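Local coordinates for suppressor protein STP22 of temperature-sensitive alpha-factor receptor and arginine permease (Saccharomyces cerevisiae, PDB 3R3Q) that serves as the Vps23 subunit of yeast ESCRT-I, which acts in endosomal sorting and is recruited to endosomes by ESCRT-0, probably through its E2-like UEV domain, at residues A[16-21]-A[63-68]; A[38-41]-A[46-49]; A[81-86]-A[114-119]; A[85-90]-A[145-150]. The protein carries 1 engineered substitution. All blocks are in the same frame, centred on the assembly; numbering follows the deposited sequence. Where two conformers were deposited one is given.

In the fold
All four contacts belong to the UEV domain and meet on its antiparallel sheet, ordered 47-55, 61-72, 82-88, 99-102. Interaction 1 lays helix 13-23 on strand 61-72. Interaction 2 joins helix 30-43 to the edge strand 47-55; the centres of these two are about 10 Å apart, and Trp18 packs on Pro49 between them. Interaction 4, its centre about 2 Å from the chain's centre, is linked to interaction 2 (centres about 10 Å apart) through Leu40, which touches Met87 and Val147. Interaction 3 shares strand 82-88 with interaction 4 but lies across the chain's centre from interaction 1 (centres about 25 Å apart); there Leu116 is about 4 Å from a bound zinc ion, nearest atoms.

Interaction 1 of 4, residues A[16-21]-A[63-68]; sequences VNWLFK and LLLSIY
Leu19 and Trp18 of helix 13-23 rest on Leu65 of strand 61-72, a helix-on-sheet contact within the E2-like UEV fold. The two backbones stay well apart, with Leu19 CA and Leu65 CA separated by 8.6 Å, and the gap is bridged wholly by apolar side chains.

The van der Waals contact gathers around one residue. Leu65 points toward the helix and offers both of its methyls to Leu19, whose chain crosses it at about a right angle; Leu19 CD1 is 4.0 Å from Leu65 CD2. Because the first torsion of Leu19 puts CG opposite the backbone N (chi1 -169°), its CD1 swings across to the strand although the side chain leaves the helix at a slant. Trp18 joins from the far corner of its indole, on the six-membered ring, and that ring also packs on Pro49.

Polar bonds hold the strand from other directions. Leu65 pairs through its backbone with Val89 in the sheet, and its N is hydrogen-bonded to Tyr27 OH.

The contact is small, burying 93 Å² in all, and it converges on a single methyl: Leu65 CD1 lies 3.7 Å from Leu19 CD1 and 4.1 Å from Trp18 CH2.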
loop_
_atom_site.group_PDB
_atom_site.type_symbol
_atom_site.label_atom_id
_atom_site.label_comp_id
_atom_site.label_asym_id
_atom_site.label_seq_id
_atom_site.Cartn_x
_atom_site.Cartn_y
_atom_site.Cartn_z
ATOM N N VAL A 16 -8.807 9.355 -13.760
ATOM C CA VAL A 16 -9.796 8.282 -13.781
ATOM C C VAL A 16 -9.743 7.526 -15.106
ATOM O O VAL A 16 -9.732 6.300 -15.146
ATOM C CB VAL A 16 -11.218 8.826 -13.577
ATOM C CG1 VAL A 16 -12.247 7.705 -13.719
ATOM C CG2 VAL A 16 -11.339 9.487 -12.217
ATOM N N ASN A 17 -9.700 8.259 -16.211
ATOM C CA ASN A 17 -9.742 7.588 -17.499
ATOM C C ASN A 17 -8.453 6.865 -17.845
ATOM O O ASN A 17 -8.470 5.789 -18.448
ATOM C CB ASN A 17 -10.146 8.585 -18.578
ATOM C CG ASN A 17 -11.530 9.114 -18.331
ATOM O OD1 ASN A 17 -12.441 8.343 -18.023
ATOM N ND2 ASN A 17 -11.695 10.420 -18.414
ATOM N N TRP A 18 -7.339 7.458 -17.451
ATOM C CA TRP A 18 -6.050 6.806 -17.628
ATOM C C TRP A 18 -6.017 5.501 -16.817
ATOM O O TRP A 18 -5.535 4.472 -17.303
ATOM C CB TRP A 18 -4.931 7.755 -17.197
ATOM C CG TRP A 18 -3.617 7.079 -16.998
ATOM C CD1 TRP A 18 -2.653 6.875 -17.939
ATOM C CD2 TRP A 18 -3.125 6.504 -15.782
ATOM N NE1 TRP A 18 -1.583 6.209 -17.383
ATOM C CE2 TRP A 18 -1.850 5.973 -16.058
ATOM C CE3 TRP A 18 -3.632 6.401 -14.485
ATOM C CZ2 TRP A 18 -1.080 5.335 -15.087
ATOM C CZ3 TRP A 18 -2.863 5.763 -13.525
ATOM C CH2 TRP A 18 -1.605 5.243 -13.835
ATOM N N LEU A 19 -6.546 5.557 -15.598
ATOM C CA LEU A 19 -6.552 4.390 -14.711
ATOM C C LEU A 19 -7.330 3.255 -15.367
ATOM O O LEU A 19 -6.869 2.117 -15.430
ATOM C CB LEU A 19 -7.171 4.764 -13.358
ATOM C CG LEU A 19 -7.039 3.770 -12.199
ATOM C CD1 LEU A 19 -5.581 3.648 -11.778
ATOM C CD2 LEU A 19 -7.877 4.243 -11.041
ATOM N N PHE A 20 -8.509 3.564 -15.893
ATOM C CA PHE A 20 -9.292 2.546 -16.563
ATOM C C PHE A 20 -8.500 1.938 -17.721
ATOM O O PHE A 20 -8.410 0.710 -17.850
ATOM C CB PHE A 20 -10.606 3.148 -17.078
ATOM C CG PHE A 20 -11.444 2.180 -17.859
ATOM C CD1 PHE A 20 -12.394 1.408 -17.224
ATOM C CD2 PHE A 20 -11.273 2.044 -19.226
ATOM C CE1 PHE A 20 -13.169 0.508 -17.943
ATOM C CE2 PHE A 20 -12.047 1.148 -19.953
ATOM C CZ PHE A 20 -12.993 0.384 -19.308
ATOM N N LYS A 21 -7.927 2.793 -18.564
ATOM C CA LYS A 21 -7.200 2.335 -19.745
ATOM C C LYS A 21 -6.016 1.447 -19.415
ATOM O O LYS A 21 -5.838 0.404 -20.044
ATOM C CB LYS A 21 -6.700 3.516 -20.582
ATOM C CG LYS A 21 -7.811 4.322 -21.216
ATOM C CD LYS A 21 -7.267 5.230 -22.300
ATOM C CE LYS A 21 -6.107 6.079 -21.818
ATOM N NZ LYS A 21 -5.792 7.142 -22.820
ATOM N N LEU A 63 4.598 -5.319 -16.145
ATOM C CA LEU A 63 4.022 -3.991 -15.967
ATOM C C LEU A 63 2.829 -4.062 -15.016
ATOM O O LEU A 63 1.914 -4.861 -15.211
ATOM C CB LEU A 63 3.571 -3.447 -17.318
ATOM C CG LEU A 63 2.976 -2.044 -17.304
ATOM C CD1 LEU A 63 4.040 -1.020 -16.969
ATOM C CD2 LEU A 63 2.345 -1.752 -18.661
ATOM N N LEU A 64 2.848 -3.224 -13.981
ATOM C CA LEU A 64 1.774 -3.222 -12.992
ATOM C C LEU A 64 1.393 -1.807 -12.605
ATOM O O LEU A 64 2.183 -0.877 -12.737
ATOM C CB LEU A 64 2.193 -3.967 -11.715
ATOM C CG LEU A 64 2.370 -5.481 -11.809
ATOM C CD1 LEU A 64 2.841 -6.020 -10.454
ATOM C CD2 LEU A 64 1.090 -6.176 -12.214
ATOM N N LEU A 65 0.171 -1.662 -12.113
ATOM C CA LEU A 65 -0.220 -0.454 -11.410
ATOM C C LEU A 65 0.392 -0.434 -10.011
ATOM O O LEU A 65 0.337 -1.434 -9.269
ATOM C CB LEU A 65 -1.745 -0.374 -11.309
ATOM C CG LEU A 65 -2.348 0.767 -10.493
ATOM C CD1 LEU A 65 -2.222 2.078 -11.239
ATOM C CD2 LEU A 65 -3.813 0.447 -10.205
ATOM N N SER A 66 0.951 0.724 -9.655
ATOM C CA SER A 66 1.520 0.969 -8.340
ATOM C C SER A 66 0.865 2.223 -7.747
ATOM O O SER A 66 0.558 3.171 -8.461
ATOM C CB SER A 66 3.041 1.140 -8.447
ATOM O OG SER A 66 3.621 1.433 -7.182
ATOM N N ILE A 67 0.635 2.212 -6.442
ATOM C CA ILE A 67 0.053 3.365 -5.760
ATOM C C ILE A 67 1.025 3.766 -4.676
ATOM O O ILE A 67 1.445 2.930 -3.871
ATOM C CB ILE A 67 -1.324 3.026 -5.186
ATOM C CG1 ILE A 67 -2.318 2.828 -6.343
ATOM C CG2 ILE A 67 -1.825 4.153 -4.267
ATOM C CD1 ILE A 67 -3.616 2.175 -5.923
ATOM N N TYR A 68 1.425 5.031 -4.675
ATOM C CA TYR A 68 2.515 5.449 -3.810
ATOM C C TYR A 68 2.185 6.779 -3.141
ATOM O O TYR A 68 1.270 7.486 -3.546
ATOM C CB TYR A 68 3.827 5.528 -4.617
ATOM C CG TYR A 68 3.891 6.715 -5.548
ATOM C CD1 TYR A 68 4.659 7.825 -5.225
ATOM C CD2 TYR A 68 3.140 6.752 -6.727
ATOM C CE1 TYR A 68 4.707 8.936 -6.054
ATOM C CE2 TYR A 68 3.184 7.862 -7.561
ATOM C CZ TYR A 68 3.969 8.942 -7.215
ATOM O OH TYR A 68 4.006 10.042 -8.034
#

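Interaction 2 of 4, residues A[38-41]-A[46-49]; sequences LALL and SLRP
Leu41 and Leu47 bring the backbones of helix 30-43 and strand 47-55 to within 6.0 Å, measured CA to CA. Leu41 lies in the last turn of the helix, and after four intervening residues the chain enters 46-49, so the contact joins the helix to the edge strand of the antiparallel sheet in the E2-like UEV fold. No direct polar bond joins the two segments. A water instead sits between two main-chain carbonyls, 2.7 Å from Leu41 O and 2.8 Å from Leu47 O, placed to donate to each, although more acceptors surround it than it has protons.

Leu41 carries most of the packing and divides its two methyls. Its CG stands opposite the carbonyl carbon (chi1 -64°), which turns the isobutyl group toward the strand, so that its methyls reach different residues: CD2 lies over the backbone, 3.6 Å from Leu47 O and 3.8 Å from Arg48 CA, while CD1 settles on the Pro49 ring, 3.8 Å from CG of that proline and nearly as close to its CD. Leu40, one residue earlier in the helix, meets Leu47. The CD1 methyl of Leu47 is set against the branched end of Leu40, 4.0 Å from its CG, on the side away from CB, and almost equally far from both of its methyls. Ile67 of the neighbouring strand packs on both these leucines, and Pro49 continues toward Val15 and Trp18 of helix 13-23.

The direct contact is therefore hydrocarbon, and the polar link is indirect, one water placed to donate to both carbonyls but perhaps not to both at once.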
loop_
_atom_site.group_PDB
_atom_site.type_symbol
_atom_site.label_atom_id
_atom_site.label_comp_id
_atom_site.label_asym_id
_atom_site.label_seq_id
_atom_site.Cartn_x
_atom_site.Cartn_y
_atom_site.Cartn_z
ATOM N N LEU A 38 -9.439 3.197 -7.389
ATOM C CA LEU A 38 -10.066 4.506 -7.294
ATOM C C LEU A 38 -10.623 4.784 -5.889
ATOM O O LEU A 38 -10.542 5.903 -5.378
ATOM C CB LEU A 38 -11.167 4.633 -8.347
ATOM C CG LEU A 38 -11.719 6.026 -8.591
ATOM C CD1 LEU A 38 -10.660 6.944 -9.198
ATOM C CD2 LEU A 38 -12.916 5.910 -9.497
ATOM N N ALA A 39 -11.185 3.766 -5.245
ATOM C CA ALA A 39 -11.670 3.956 -3.890
ATOM C C ALA A 39 -10.513 4.286 -2.950
ATOM O O ALA A 39 -10.652 5.129 -2.061
ATOM C CB ALA A 39 -12.412 2.733 -3.407
ATOM N N LEU A 40 -9.383 3.615 -3.138
ATOM C CA LEU A 40 -8.210 3.897 -2.317
ATOM C C LEU A 40 -7.774 5.343 -2.517
ATOM O O LEU A 40 -7.517 6.061 -1.549
ATOM C CB LEU A 40 -7.071 2.934 -2.648
ATOM C CG LEU A 40 -5.801 3.099 -1.813
ATOM C CD1 LEU A 40 -6.061 2.729 -0.358
ATOM C CD2 LEU A 40 -4.672 2.247 -2.380
ATOM N N LEU A 41 -7.695 5.778 -3.772
ATOM C CA LEU A 41 -7.229 7.134 -4.063
ATOM C C LEU A 41 -8.196 8.182 -3.507
ATOM O O LEU A 41 -7.771 9.231 -3.018
ATOM C CB LEU A 41 -7.058 7.331 -5.570
ATOM C CG LEU A 41 -5.978 6.458 -6.201
ATOM C CD1 LEU A 41 -5.995 6.619 -7.724
ATOM C CD2 LEU A 41 -4.619 6.825 -5.640
ATOM N N SER A 46 -3.261 11.380 -0.012
ATOM C CA SER A 46 -1.802 11.374 0.041
ATOM C C SER A 46 -1.212 10.245 -0.802
ATOM O O SER A 46 0.005 10.031 -0.801
ATOM C CB SER A 46 -1.328 11.222 1.484
ATOM O OG SER A 46 -1.826 10.019 2.041
ATOM N N LEU A 47 -2.080 9.519 -1.507
ATOM C CA LEU A 47 -1.647 8.422 -2.374
ATOM C C LEU A 47 -1.949 8.792 -3.822
ATOM O O LEU A 47 -2.899 9.526 -4.093
ATOM C CB LEU A 47 -2.369 7.125 -1.988
ATOM C CG LEU A 47 -1.989 6.534 -0.626
ATOM C CD1 LEU A 47 -2.810 5.279 -0.338
ATOM C CD2 LEU A 47 -0.511 6.221 -0.532
ATOM N N ARG A 48 -1.127 8.304 -4.749
ATOM C CA ARG A 48 -1.343 8.588 -6.167
ATOM C C ARG A 48 -0.874 7.410 -7.006
ATOM O O ARG A 48 -0.050 6.613 -6.546
ATOM C CB ARG A 48 -0.624 9.865 -6.577
ATOM C CG ARG A 48 0.760 9.975 -6.044
ATOM C CD ARG A 48 1.286 11.395 -6.238
ATOM N NE ARG A 48 2.593 11.517 -5.617
ATOM C CZ ARG A 48 2.782 11.792 -4.334
ATOM N NH1 ARG A 48 4.012 11.862 -3.852
ATOM N NH2 ARG A 48 1.739 12.006 -3.537
ATOM N N PRO A 49 -1.411 7.274 -8.231
ATOM C CA PRO A 49 -1.111 6.090 -9.046
ATOM C C PRO A 49 -0.005 6.317 -10.083
ATOM O O PRO A 49 0.230 7.449 -10.545
ATOM C CB PRO A 49 -2.437 5.839 -9.774
ATOM C CG PRO A 49 -2.971 7.240 -10.001
ATOM C CD PRO A 49 -2.512 8.074 -8.807
HETATM O O HOH W 1 -5.524 10.352 -4.080
#

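Interaction 3 of 4, residues A[81-86]-A[114-119]; sequences HSIPVI and SSLPIQ
Ile83 of strand 82-88 meets Ile118 and Leu116 end to end, tying the sheet of the UEV domain to the 114-119 segment, that is, to the loop 114-117 and the weakly bonded helical turn that follows. The backbones are distant, 10.3 Å from Ile83 CA to Ile118 CA, and only the outermost methyls span the interval.

The tight part is the isoleucine pair. Both chains are extended, with CG1 opposite the carbonyl carbon and CD1 trans beyond it (chi2 172° in Ile83 and 174° in Ile118), and their CD1 atoms face each other at 3.6 Å, full van der Waals contact. Ile83 is buried; it also packs on Thr73 and Leu154, both in loops, and Ile118 leans further on Phe107.

The looser part is Leu116. Its CD2 touches the same Ile83 CD1 at 4.1 Å, so one methyl serves both partners, but Leu116 remains partly exposed. A bound zinc ion and an imidazole, the latter probably from the crystallisation liquor, each lie about 4 Å from the Leu116 side chain, nearest atoms, on this less enclosed part of the contact.

With just 87 Å² buried and purely dispersive contact, the join has no directional bond of its own; its geometry rests on the reach of three aliphatic side chains and on the packing around them.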
loop_
_atom_site.group_PDB
_atom_site.type_symbol
_atom_site.label_atom_id
_atom_site.label_comp_id
_atom_site.label_asym_id
_atom_site.label_seq_id
_atom_site.Cartn_x
_atom_site.Cartn_y
_atom_site.Cartn_z
ATOM N N HIS A 81 4.954 12.983 10.659
ATOM C CA HIS A 81 3.538 13.024 10.346
ATOM C C HIS A 81 3.120 11.893 9.416
ATOM O O HIS A 81 1.960 11.476 9.411
ATOM C CB HIS A 81 3.223 14.373 9.697
ATOM C CG HIS A 81 1.810 14.510 9.243
ATOM N ND1 HIS A 81 0.743 14.489 10.116
ATOM C CD2 HIS A 81 1.283 14.688 8.008
ATOM C CE1 HIS A 81 -0.382 14.624 9.438
ATOM N NE2 HIS A 81 -0.081 14.747 8.156
ATOM N N SER A 82 4.054 11.408 8.612
ATOM C CA SER A 82 3.702 10.364 7.659
ATOM C C SER A 82 4.902 9.510 7.287
ATOM O O SER A 82 6.055 9.892 7.501
ATOM C CB SER A 82 3.039 10.964 6.414
ATOM O OG SER A 82 3.954 11.754 5.679
ATOM N N ILE A 83 4.612 8.338 6.734
ATOM C CA ILE A 83 5.632 7.390 6.319
ATOM C C ILE A 83 5.425 7.132 4.836
ATOM O O ILE A 83 4.297 6.898 4.406
ATOM C CB ILE A 83 5.505 6.075 7.107
ATOM C CG1 ILE A 83 5.867 6.319 8.576
ATOM C CG2 ILE A 83 6.398 4.990 6.512
ATOM C CD1 ILE A 83 5.607 5.148 9.474
ATOM N N PRO A 84 6.494 7.210 4.041
ATOM C CA PRO A 84 6.330 7.009 2.600
ATOM C C PRO A 84 6.268 5.518 2.257
ATOM O O PRO A 84 7.064 4.720 2.759
ATOM C CB PRO A 84 7.586 7.657 2.016
ATOM C CG PRO A 84 8.606 7.520 3.091
ATOM C CD PRO A 84 7.868 7.604 4.398
ATOM N N VAL A 85 5.306 5.156 1.413
ATOM C CA VAL A 85 5.079 3.765 1.046
ATOM C C VAL A 85 4.844 3.619 -0.452
ATOM O O VAL A 85 4.519 4.582 -1.146
ATOM C CB VAL A 85 3.857 3.178 1.779
ATOM C CG1 VAL A 85 4.055 3.242 3.301
ATOM C CG2 VAL A 85 2.581 3.902 1.352
ATOM N N ILE A 86 5.034 2.396 -0.936
ATOM C CA ILE A 86 4.744 2.046 -2.317
ATOM C C ILE A 86 4.000 0.720 -2.334
ATOM O O ILE A 86 4.509 -0.280 -1.819
ATOM C CB ILE A 86 6.024 1.890 -3.137
ATOM C CG1 ILE A 86 6.804 3.207 -3.149
ATOM C CG2 ILE A 86 5.684 1.446 -4.550
ATOM C CD1 ILE A 86 8.157 3.134 -3.833
ATOM N N SER A 114 12.110 4.147 16.744
ATOM C CA SER A 114 12.146 2.693 16.651
ATOM C C SER A 114 11.006 2.072 17.462
ATOM O O SER A 114 10.780 0.861 17.404
ATOM C CB SER A 114 13.498 2.146 17.107
ATOM O OG SER A 114 13.831 2.619 18.398
ATOM N N SER A 115 10.278 2.908 18.202
ATOM C CA SER A 115 9.116 2.454 18.966
ATOM C C SER A 115 7.966 2.041 18.053
ATOM O O SER A 115 7.109 1.247 18.443
ATOM C CB SER A 115 8.660 3.535 19.949
ATOM O OG SER A 115 9.647 3.747 20.939
ATOM N N LEU A 116 7.953 2.576 16.836
ATOM C CA LEU A 116 7.010 2.106 15.827
ATOM C C LEU A 116 7.427 0.705 15.400
ATOM O O LEU A 116 8.583 0.479 15.036
ATOM C CB LEU A 116 6.961 3.049 14.624
ATOM C CG LEU A 116 6.171 4.345 14.822
ATOM C CD1 LEU A 116 6.806 5.223 15.892
ATOM C CD2 LEU A 116 6.051 5.096 13.510
ATOM N N PRO A 117 6.490 -0.248 15.466
ATOM C CA PRO A 117 6.803 -1.657 15.196
ATOM C C PRO A 117 7.061 -2.004 13.728
ATOM O O PRO A 117 6.868 -3.156 13.340
ATOM C CB PRO A 117 5.568 -2.404 15.712
ATOM C CG PRO A 117 4.485 -1.383 15.836
ATOM C CD PRO A 117 5.154 -0.066 16.060
ATOM N N ILE A 118 7.504 -1.036 12.931
ATOM C CA ILE A 118 7.814 -1.277 11.518
ATOM C C ILE A 118 8.820 -2.405 11.329
ATOM O O ILE A 118 8.658 -3.254 10.448
ATOM C CB ILE A 118 8.366 -0.003 10.850
ATOM C CG1 ILE A 118 7.322 1.108 10.900
ATOM C CG2 ILE A 118 8.781 -0.282 9.412
ATOM C CD1 ILE A 118 7.855 2.443 10.399
ATOM N N GLN A 119 9.848 -2.425 12.168
ATOM C CA GLN A 119 10.885 -3.449 12.095
ATOM C C GLN A 119 10.326 -4.865 12.292
ATOM O O GLN A 119 10.912 -5.831 11.796
ATOM C CB GLN A 119 11.988 -3.165 13.121
ATOM C CG GLN A 119 13.158 -4.134 13.079
ATOM C CD GLN A 119 14.250 -3.768 14.068
ATOM O OE1 GLN A 119 14.212 -2.703 14.688
ATOM N NE2 GLN A 119 15.232 -4.652 14.219
#

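Interaction 4 of 4, residues A[85-90]-A[145-150]; sequences VIMWVP and MVVQEL
Met87 and Val85 of strand 82-88 look across the middle of the UEV domain at Val147 and Leu150 of helix 143-152. With 9.4 Å between Met87 CA and Val147 CA, the helix lies on the sheet at a distance that side chains must fill.

Met87 does this by length. Its CB, aimed at the helix, is still 6.2 Å from Val147 CG2, and CG comes no closer, for the chain first runs on extended, with CG opposite the backbone N (chi1 166°). The sulfur packs on helix 30-43, with Met87 SD 3.8 Å from Leu40 CD2. At the last bond the chain bends (chi3 -72°) and turns the terminal methyl toward helix 143-152, where CE reaches Val147 CG2 at 3.8 Å. Val146 also approaches this methyl, though more loosely, with its CG1 4.6 Å from Met87 CE.

The second contact lies two residues back along the strand, on the same face. Val85 CG1 and Leu150 CD2 oppose each other tip to tip at 4.2 Å, lightly touching; Ile71 of strand 61-72 packs on both of them and on Val147, and Ile100 of strand 99-102 covers Leu150 further.

All four touching residues are buried, and across these two segments the contacts are methyl to methyl, so the helix is seated here by hydrophobic burial. The long, unbranched thioether chain of Met87 reaches both helices, SD, with CE close by, on Leu40, and CE on Val147, where shorter branched chains complete the layer.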
loop_
_atom_site.group_PDB
_atom_site.type_symbol
_atom_site.label_atom_id
_atom_site.label_comp_id
_atom_site.label_asym_id
_atom_site.label_seq_id
_atom_site.Cartn_x
_atom_site.Cartn_y
_atom_site.Cartn_z
ATOM N N VAL A 85 5.306 5.156 1.413
ATOM C CA VAL A 85 5.079 3.765 1.046
ATOM C C VAL A 85 4.844 3.619 -0.452
ATOM O O VAL A 85 4.519 4.582 -1.146
ATOM C CB VAL A 85 3.857 3.178 1.779
ATOM C CG1 VAL A 85 4.055 3.242 3.301
ATOM C CG2 VAL A 85 2.581 3.902 1.352
ATOM N N ILE A 86 5.034 2.396 -0.936
ATOM C CA ILE A 86 4.744 2.046 -2.317
ATOM C C ILE A 86 4.000 0.720 -2.334
ATOM O O ILE A 86 4.509 -0.280 -1.819
ATOM C CB ILE A 86 6.024 1.890 -3.137
ATOM C CG1 ILE A 86 6.804 3.207 -3.149
ATOM C CG2 ILE A 86 5.684 1.446 -4.550
ATOM C CD1 ILE A 86 8.157 3.134 -3.833
ATOM N N MET A 87 2.793 0.724 -2.900
ATOM C CA MET A 87 1.971 -0.476 -3.055
ATOM C C MET A 87 2.017 -0.925 -4.512
ATOM O O MET A 87 2.071 -0.093 -5.426
ATOM C CB MET A 87 0.510 -0.174 -2.656
ATOM C CG MET A 87 -0.554 -1.228 -3.067
ATOM S SD MET A 87 -2.274 -0.719 -2.734
ATOM C CE MET A 87 -2.305 -0.846 -0.954
ATOM N N TRP A 88 1.984 -2.235 -4.726
ATOM C CA TRP A 88 1.892 -2.790 -6.062
ATOM C C TRP A 88 0.677 -3.691 -6.120
ATOM O O TRP A 88 0.489 -4.531 -5.243
ATOM C CB TRP A 88 3.116 -3.649 -6.355
ATOM C CG TRP A 88 4.400 -2.903 -6.369
ATOM C CD1 TRP A 88 5.162 -2.543 -5.283
ATOM C CD2 TRP A 88 5.110 -2.451 -7.525
ATOM N NE1 TRP A 88 6.296 -1.890 -5.704
ATOM C CE2 TRP A 88 6.285 -1.820 -7.074
ATOM C CE3 TRP A 88 4.864 -2.520 -8.903
ATOM C CZ2 TRP A 88 7.220 -1.268 -7.951
ATOM C CZ3 TRP A 88 5.793 -1.979 -9.769
ATOM C CH2 TRP A 88 6.956 -1.357 -9.290
ATOM N N VAL A 89 -0.155 -3.512 -7.142
ATOM C CA VAL A 89 -1.352 -4.333 -7.275
ATOM C C VAL A 89 -1.060 -5.482 -8.255
ATOM O O VAL A 89 -0.812 -5.244 -9.431
ATOM C CB VAL A 89 -2.550 -3.497 -7.759
ATOM C CG1 VAL A 89 -3.826 -4.327 -7.706
ATOM C CG2 VAL A 89 -2.701 -2.246 -6.897
ATOM N N PRO A 90 -1.070 -6.724 -7.766
ATOM C CA PRO A 90 -0.751 -7.842 -8.658
ATOM C C PRO A 90 -1.851 -8.100 -9.696
ATOM O O PRO A 90 -3.033 -7.786 -9.485
ATOM C CB PRO A 90 -0.637 -9.031 -7.692
ATOM C CG PRO A 90 -1.602 -8.686 -6.589
ATOM C CD PRO A 90 -1.420 -7.186 -6.406
ATOM N N MET A 145 -8.688 -1.547 3.151
ATOM C CA MET A 145 -8.492 -2.316 4.380
ATOM C C MET A 145 -7.021 -2.573 4.649
ATOM O O MET A 145 -6.597 -2.561 5.802
ATOM C CB MET A 145 -9.270 -3.627 4.318
ATOM C CG MET A 145 -10.770 -3.413 4.302
ATOM S SD MET A 145 -11.620 -4.993 4.154
ATOM C CE MET A 145 -11.306 -5.716 5.756
ATOM N N VAL A 146 -6.242 -2.801 3.593
ATOM C CA VAL A 146 -4.818 -3.052 3.761
ATOM C C VAL A 146 -4.132 -1.796 4.305
ATOM O O VAL A 146 -3.325 -1.873 5.235
ATOM C CB VAL A 146 -4.150 -3.530 2.450
ATOM C CG1 VAL A 146 -2.658 -3.666 2.649
ATOM C CG2 VAL A 146 -4.738 -4.879 2.003
ATOM N N VAL A 147 -4.451 -0.638 3.732
ATOM C CA VAL A 147 -3.854 0.608 4.198
ATOM C C VAL A 147 -4.319 0.974 5.613
ATOM O O VAL A 147 -3.514 1.425 6.426
ATOM C CB VAL A 147 -4.108 1.745 3.203
ATOM C CG1 VAL A 147 -3.629 3.059 3.771
ATOM C CG2 VAL A 147 -3.403 1.419 1.882
ATOM N N GLN A 148 -5.592 0.754 5.922
ATOM C CA GLN A 148 -6.072 0.976 7.284
ATOM C C GLN A 148 -5.324 0.086 8.272
ATOM O O GLN A 148 -4.948 0.530 9.356
ATOM C CB GLN A 148 -7.579 0.724 7.388
ATOM C CG GLN A 148 -8.415 1.743 6.616
ATOM C CD GLN A 148 -9.888 1.396 6.561
ATOM O OE1 GLN A 148 -10.265 0.229 6.492
ATOM N NE2 GLN A 148 -10.732 2.424 6.565
ATOM N N GLU A 149 -5.090 -1.168 7.911
ATOM C CA GLU A 149 -4.347 -2.027 8.826
ATOM C C GLU A 149 -2.914 -1.539 8.995
ATOM O O GLU A 149 -2.386 -1.521 10.108
ATOM C CB GLU A 149 -4.357 -3.479 8.380
ATOM C CG GLU A 149 -3.598 -4.361 9.370
ATOM C CD GLU A 149 -4.028 -5.792 9.315
ATOM O OE1 GLU A 149 -3.172 -6.645 9.038
ATOM O OE2 GLU A 149 -5.227 -6.057 9.517
ATOM N N LEU A 150 -2.288 -1.138 7.896
ATOM C CA LEU A 150 -0.921 -0.627 7.943
ATOM C C LEU A 150 -0.828 0.534 8.922
ATOM O O LEU A 150 0.084 0.599 9.752
ATOM C CB LEU A 150 -0.480 -0.189 6.551
ATOM C CG LEU A 150 0.956 0.312 6.420
ATOM C CD1 LEU A 150 1.926 -0.741 6.921
ATOM C CD2 LEU A 150 1.242 0.664 4.968
#